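PDB 4LQC: TcpB from Brucella melitensis, which is a bacterial TIR-domain (Toll/interleukin-1 receptor) protein, whose modelled TIR domain is built around a parallel beta-sheet with helices packed against it. Local coordinates for residues F9-A14 against Q23-A28; R94-W99 against K132-L137. The protein carries 2 engineered substitutions. All coordinates share one frame; numbering follows the deposited sequence.

Contact 1 (F9-A14 against Q23-A28); sequences FFIAHA and QDLVAA. Engineered in segment 9-14: Ala12 (natural residue Ser).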
loop_
_atom_site.group_PDB
_atom_site.type_symbol
_atom_site.label_atom_id
_atom_site.label_comp_id
_atom_site.label_asym_id
_atom_site.label_seq_id
_atom_site.Cartn_x
_atom_site.Cartn_y
_atom_site.Cartn_z
ATOM N N PHE B 9 2.430 20.514 -12.091
ATOM C CA PHE B 9 1.588 19.710 -11.199
ATOM C C PHE B 9 1.091 20.507 -10.006
ATOM O O PHE B 9 1.780 21.416 -9.532
ATOM C CB PHE B 9 2.379 18.540 -10.637
ATOM C CG PHE B 9 2.914 17.618 -11.671
ATOM C CD1 PHE B 9 2.084 16.688 -12.279
ATOM C CD2 PHE B 9 4.254 17.656 -12.025
ATOM C CE1 PHE B 9 2.569 15.823 -13.239
ATOM C CE2 PHE B 9 4.756 16.788 -12.982
ATOM C CZ PHE B 9 3.910 15.870 -13.592
ATOM N N PHE B 10 -0.098 20.169 -9.510
ATOM C CA PHE B 10 -0.427 20.469 -8.118
ATOM C C PHE B 10 -0.574 19.114 -7.459
ATOM O O PHE B 10 -0.891 18.127 -8.140
ATOM C CB PHE B 10 -1.689 21.326 -7.963
ATOM C CG PHE B 10 -2.973 20.637 -8.385
ATOM C CD1 PHE B 10 -3.810 20.043 -7.439
ATOM C CD2 PHE B 10 -3.349 20.600 -9.720
ATOM C CE1 PHE B 10 -4.982 19.426 -7.819
ATOM C CE2 PHE B 10 -4.525 19.981 -10.108
ATOM C CZ PHE B 10 -5.340 19.386 -9.157
ATOM N N ILE B 11 -0.314 19.045 -6.156
ATOM C CA ILE B 11 -0.453 17.777 -5.442
ATOM C C ILE B 11 -1.384 17.869 -4.236
ATOM O O ILE B 11 -1.033 18.433 -3.193
ATOM C CB ILE B 11 0.911 17.155 -5.077
ATOM C CG1 ILE B 11 0.712 15.868 -4.297
ATOM C CG2 ILE B 11 1.750 18.126 -4.292
ATOM C CD1 ILE B 11 1.908 14.933 -4.361
ATOM N N ALA B 12 -2.592 17.334 -4.426
ATOM C CA ALA B 12 -3.618 17.281 -3.399
ATOM C C ALA B 12 -3.356 16.110 -2.462
ATOM O O ALA B 12 -3.100 14.998 -2.906
ATOM C CB ALA B 12 -4.999 17.142 -4.042
ATOM N N HIS B 13 -3.441 16.355 -1.160
ATOM C CA HIS B 13 -3.050 15.344 -0.192
ATOM C C HIS B 13 -3.703 15.646 1.142
ATOM O O HIS B 13 -4.072 16.793 1.418
ATOM C CB HIS B 13 -1.547 15.425 -0.007
ATOM C CG HIS B 13 -1.076 16.782 0.409
ATOM N ND1 HIS B 13 -0.975 17.838 -0.473
ATOM C CD2 HIS B 13 -0.687 17.263 1.614
ATOM C CE1 HIS B 13 -0.538 18.908 0.170
ATOM N NE2 HIS B 13 -0.356 18.586 1.438
ATOM N N ALA B 14 -3.855 14.619 1.965
ATOM C CA ALA B 14 -4.282 14.817 3.338
ATOM C C ALA B 14 -3.125 15.440 4.113
ATOM O O ALA B 14 -1.958 15.210 3.794
ATOM C CB ALA B 14 -4.688 13.487 3.952
ATOM N N GLN B 23 6.166 15.529 0.817
ATOM C CA GLN B 23 7.358 16.377 0.748
ATOM C C GLN B 23 8.488 15.690 -0.020
ATOM O O GLN B 23 9.167 16.326 -0.835
ATOM C CB GLN B 23 7.834 16.813 2.134
ATOM C CG GLN B 23 8.657 18.102 2.111
ATOM C CD GLN B 23 9.301 18.416 3.447
ATOM O OE1 GLN B 23 9.413 17.546 4.315
ATOM N NE2 GLN B 23 9.743 19.661 3.618
ATOM N N ASP B 24 8.692 14.405 0.250
ATOM C CA ASP B 24 9.584 13.577 -0.556
ATOM C C ASP B 24 9.345 13.758 -2.057
ATOM O O ASP B 24 10.274 14.043 -2.806
ATOM C CB ASP B 24 9.355 12.095 -0.245
ATOM C CG ASP B 24 9.753 11.707 1.168
ATOM O OD1 ASP B 24 9.726 10.484 1.455
ATOM O OD2 ASP B 24 10.075 12.604 1.978
ATOM N N LEU B 25 8.096 13.572 -2.490
ATOM C CA LEU B 25 7.738 13.642 -3.911
ATOM C C LEU B 25 7.815 15.064 -4.479
ATOM O O LEU B 25 8.131 15.250 -5.656
ATOM C CB LEU B 25 6.344 13.066 -4.140
ATOM C CG LEU B 25 5.841 13.091 -5.582
ATOM C CD1 LEU B 25 6.820 12.430 -6.549
ATOM C CD2 LEU B 25 4.476 12.425 -5.662
ATOM N N VAL B 26 7.524 16.065 -3.653
ATOM C CA VAL B 26 7.693 17.453 -4.080
ATOM C C VAL B 26 9.168 17.770 -4.309
ATOM O O VAL B 26 9.518 18.394 -5.313
ATOM C CB VAL B 26 7.073 18.466 -3.085
ATOM C CG1 VAL B 26 7.406 19.871 -3.496
ATOM C CG2 VAL B 26 5.566 18.279 -3.030
ATOM N N ALA B 27 10.029 17.326 -3.395
ATOM C CA ALA B 27 11.471 17.577 -3.515
ATOM C C ALA B 27 12.103 16.875 -4.718
ATOM O O ALA B 27 12.987 17.423 -5.376
ATOM C CB ALA B 27 12.189 17.168 -2.244
ATOM N N ALA B 28 11.657 15.656 -4.990
ATOM C CA ALA B 28 12.208 14.875 -6.093
ATOM C C ALA B 28 11.780 15.453 -7.436
ATOM O O ALA B 28 12.537 15.424 -8.413
ATOM C CB ALA B 28 11.760 13.433 -5.987
#
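The carbonyl oxygen of Ile11, the strand residue that meets segment 23-28, accepts a hydrogen bond from the imidazole of His13, with Ile11 O 2.8 Å from His13 ND1. The bond is moderately bent (N-H...O angle 151°). The oxygen lies almost in the imidazole plane, whereas the donor is tilted by 32° from the carbonyl plane. The bond should help hold the ring's rotation, on the same strand.

Across the contact itself the meeting is purely apolar. Ile11 sets its CB toward the helix and uses both of its branches. Its longer arm runs nearly extended, with CG1 anti to the backbone N (chi1 178°), and carries CD1 to Leu25, where Ile11 CD1 and Leu25 CD2 stand 3.8 Å apart. The shorter branch leaves CB between backbone N and carbonyl carbon and meets the next helix residue, with Ile11 CG2 at 4.0 Å from Val26 CG2. In both pairs the side chains lie at a slant to one another. Val26 offers the methyl that sits beside its own backbone N, and the CB of Leu25 is directed toward the strand. With the CA atoms of Ile11 and Val26 8.3 Å apart, the two contacts between the segments both run between side-chain methyls.

Ile11 also touches Val22 of the helix and Ile64 and Val66 of strand 60-68, while Val26 reaches Tyr38. All three touching residues are buried, and with no hydrogen bond between the segments, cohesion rests on dispersion and the exclusion of water, within the first beta-alpha-beta unit of the TIR fold.

Contact 2 (R94-W99 against K132-L137); sequences RILPIW and KELHSL
Strand 95-100 of the parallel TIR sheet meets segment 132-137, which lies largely on helix 127-136 near the end of the modelled chain, through a small leucine cluster in which Leu96 faces Leu134 and Leu137. The backbones come closest at Leu96 and Leu134, whose CA atoms are 8.9 Å apart, and no hydrogen bond joins the segments.

One methyl does most of the work. Leu96 CD1 lies 3.7 Å from Leu134 CD2 and is just as near Leu137, with Leu96 CD1 3.6 Å from Leu137 CD1. The two approaches differ in kind. Leu96 and Leu134 pass alongside each other, running in opposite directions, whereas Leu96 and Leu137 meet head-on by their methyl ends; there the second methyl, Leu96 CD2, is also 4.2 Å from Leu137 CD1. Leu96 has its CG beside the backbone N and anti to the carbonyl carbon, with chi1 at -42°, a rotation that carries the isobutyl group to both Leu134 and Leu137.

Two residues along the strand, Ile98 adds a looser touch: its CD1 is 4.3 Å from Leu134 CD1. Leu134 thus spans Leu96 and Ile98, which project from the same side of the strand. It is buried, and further apolar cover comes from Ile64, Leu120 and Leu29. Leu137, by contrast, is exposed and closes the outer margin of the cluster.

Strand 95-100 bonds through its backbone to strand 60-68, as with Leu96 and Ile98 to Val65. Aliphatic residues of a parallel strand packed under a helix in this way are typical of the flavodoxin-like alpha/beta fold of TIR domains.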
loop_
_atom_site.group_PDB
_atom_site.type_symbol
_atom_site.label_atom_id
_atom_site.label_comp_id
_atom_site.label_asym_id
_atom_site.label_seq_id
_atom_site.Cartn_x
_atom_site.Cartn_y
_atom_site.Cartn_z
ATOM N N ARG B 94 -6.364 14.502 -16.615
ATOM C CA ARG B 94 -5.376 15.394 -16.053
ATOM C C ARG B 94 -5.187 15.071 -14.578
ATOM O O ARG B 94 -4.410 15.735 -13.894
ATOM C CB ARG B 94 -5.806 16.855 -16.247
ATOM C CG ARG B 94 -5.880 17.305 -17.705
ATOM C CD ARG B 94 -6.495 18.700 -17.833
ATOM N NE ARG B 94 -5.675 19.727 -17.187
ATOM C CZ ARG B 94 -6.065 20.978 -16.947
ATOM N NH1 ARG B 94 -7.275 21.382 -17.299
ATOM N NH2 ARG B 94 -5.241 21.828 -16.345
ATOM N N ILE B 95 -5.896 14.056 -14.089
ATOM C CA ILE B 95 -5.771 13.625 -12.695
ATOM C C ILE B 95 -4.991 12.306 -12.596
ATOM O O ILE B 95 -5.371 11.305 -13.197
ATOM C CB ILE B 95 -7.153 13.491 -12.001
ATOM C CG1 ILE B 95 -7.925 14.816 -12.057
ATOM C CG2 ILE B 95 -6.999 13.085 -10.540
ATOM C CD1 ILE B 95 -7.395 15.847 -11.092
ATOM N N LEU B 96 -3.894 12.321 -11.841
ATOM C CA LEU B 96 -3.037 11.146 -11.675
ATOM C C LEU B 96 -3.009 10.765 -10.212
ATOM O O LEU B 96 -2.270 11.353 -9.429
ATOM C CB LEU B 96 -1.601 11.461 -12.105
ATOM C CG LEU B 96 -1.492 12.291 -13.380
ATOM C CD1 LEU B 96 -0.075 12.803 -13.567
ATOM C CD2 LEU B 96 -1.931 11.452 -14.564
ATOM N N PRO B 97 -3.821 9.776 -9.836
ATOM C CA PRO B 97 -3.820 9.244 -8.474
ATOM C C PRO B 97 -2.513 8.548 -8.188
ATOM O O PRO B 97 -1.924 7.944 -9.092
ATOM C CB PRO B 97 -4.916 8.175 -8.523
ATOM C CG PRO B 97 -5.774 8.557 -9.693
ATOM C CD PRO B 97 -4.813 9.103 -10.687
ATOM N N ILE B 98 -2.065 8.619 -6.942
ATOM C CA ILE B 98 -0.993 7.749 -6.485
ATOM C C ILE B 98 -1.472 7.022 -5.252
ATOM O O ILE B 98 -1.875 7.665 -4.266
ATOM C CB ILE B 98 0.261 8.534 -6.119
ATOM C CG1 ILE B 98 0.820 9.220 -7.361
ATOM C CG2 ILE B 98 1.314 7.586 -5.549
ATOM C CD1 ILE B 98 1.904 10.220 -7.035
ATOM N N TRP B 99 -1.445 5.690 -5.310
ATOM C CA TRP B 99 -1.863 4.860 -4.186
ATOM C C TRP B 99 -0.730 4.836 -3.186
ATOM O O TRP B 99 0.408 4.517 -3.542
ATOM C CB TRP B 99 -2.151 3.434 -4.645
ATOM C CG TRP B 99 -3.380 3.264 -5.505
ATOM C CD1 TRP B 99 -3.877 4.143 -6.436
ATOM C CD2 TRP B 99 -4.282 2.148 -5.487
ATOM N NE1 TRP B 99 -5.025 3.630 -7.001
ATOM C CE2 TRP B 99 -5.295 2.410 -6.434
ATOM C CE3 TRP B 99 -4.327 0.952 -4.765
ATOM C CZ2 TRP B 99 -6.338 1.508 -6.684
ATOM C CZ3 TRP B 99 -5.368 0.062 -5.009
ATOM C CH2 TRP B 99 -6.358 0.344 -5.957
ATOM N N LYS B 132 10.424 10.496 -11.767
ATOM C CA LYS B 132 10.855 10.378 -13.161
ATOM C C LYS B 132 9.670 10.176 -14.100
ATOM O O LYS B 132 9.551 10.846 -15.130
ATOM C CB LYS B 132 11.846 9.216 -13.325
ATOM C CG LYS B 132 13.117 9.398 -12.543
ATOM C CD LYS B 132 14.190 8.348 -12.893
ATOM C CE LYS B 132 15.523 8.656 -12.172
ATOM N NZ LYS B 132 16.408 7.450 -11.975
ATOM N N GLU B 133 8.791 9.252 -13.729
ATOM C CA GLU B 133 7.630 8.923 -14.537
ATOM C C GLU B 133 6.682 10.096 -14.687
ATOM O O GLU B 133 6.180 10.367 -15.783
ATOM C CB GLU B 133 6.891 7.754 -13.911
ATOM C CG GLU B 133 5.761 7.229 -14.753
ATOM C CD GLU B 133 5.680 5.732 -14.682
ATOM O OE1 GLU B 133 6.710 5.114 -14.345
ATOM O OE2 GLU B 133 4.602 5.169 -14.957
ATOM N N LEU B 134 6.416 10.784 -13.582
ATOM C CA LEU B 134 5.560 11.959 -13.625
ATOM C C LEU B 134 6.227 13.026 -14.471
ATOM O O LEU B 134 5.568 13.679 -15.282
ATOM C CB LEU B 134 5.308 12.485 -12.212
ATOM C CG LEU B 134 4.405 11.616 -11.343
ATOM C CD1 LEU B 134 4.498 12.033 -9.883
ATOM C CD2 LEU B 134 2.975 11.750 -11.841
ATOM N N HIS B 135 7.541 13.190 -14.283
ATOM C CA HIS B 135 8.313 14.186 -15.021
ATOM C C HIS B 135 8.223 13.979 -16.533
ATOM O O HIS B 135 8.181 14.948 -17.296
ATOM C CB HIS B 135 9.776 14.186 -14.569
ATOM C CG HIS B 135 10.649 15.125 -15.343
ATOM N ND1 HIS B 135 10.747 16.469 -15.049
ATOM C CD2 HIS B 135 11.476 14.912 -16.397
ATOM C CE1 HIS B 135 11.591 17.044 -15.886
ATOM N NE2 HIS B 135 12.043 16.122 -16.719
ATOM N N SER B 136 8.179 12.721 -16.960
ATOM C CA SER B 136 8.021 12.404 -18.376
ATOM C C SER B 136 6.780 13.009 -19.024
ATOM O O SER B 136 6.797 13.307 -20.218
ATOM C CB SER B 136 8.007 10.900 -18.592
ATOM O OG SER B 136 9.331 10.427 -18.732
ATOM N N LEU B 137 5.708 13.185 -18.251
ATOM C CA LEU B 137 4.468 13.760 -18.779
ATOM C C LEU B 137 4.588 15.241 -19.131
ATOM O O LEU B 137 3.799 15.763 -19.918
ATOM C CB LEU B 137 3.320 13.594 -17.786
ATOM C CG LEU B 137 2.863 12.185 -17.429
ATOM C CD1 LEU B 137 1.534 12.272 -16.707
ATOM C CD2 LEU B 137 2.751 11.326 -18.674
#

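Contacts 1 and 2 have centres about 11 Å apart and come in series along the chain, the first closing before the second opens. Both lean on the same parallel sheet, ordered 36-43, 7-14, 60-68, 95-100, 120-121, so strand 60-68 lies between the two strands involved. Their helices, 18-31 and 127-136, touch each other over this face, as Leu25 CD1 and Leu134 CD1 at 4.1 Å attest. Further joints cross between the contacts: Leu25 CD2 is 3.7 Å from Ile98 CD1, and Phe9 CE1 is 4.0 Å from Leu96 CD1. The contacts thus form one continuous apolar layer, uniting early and late parts of the TIR domain.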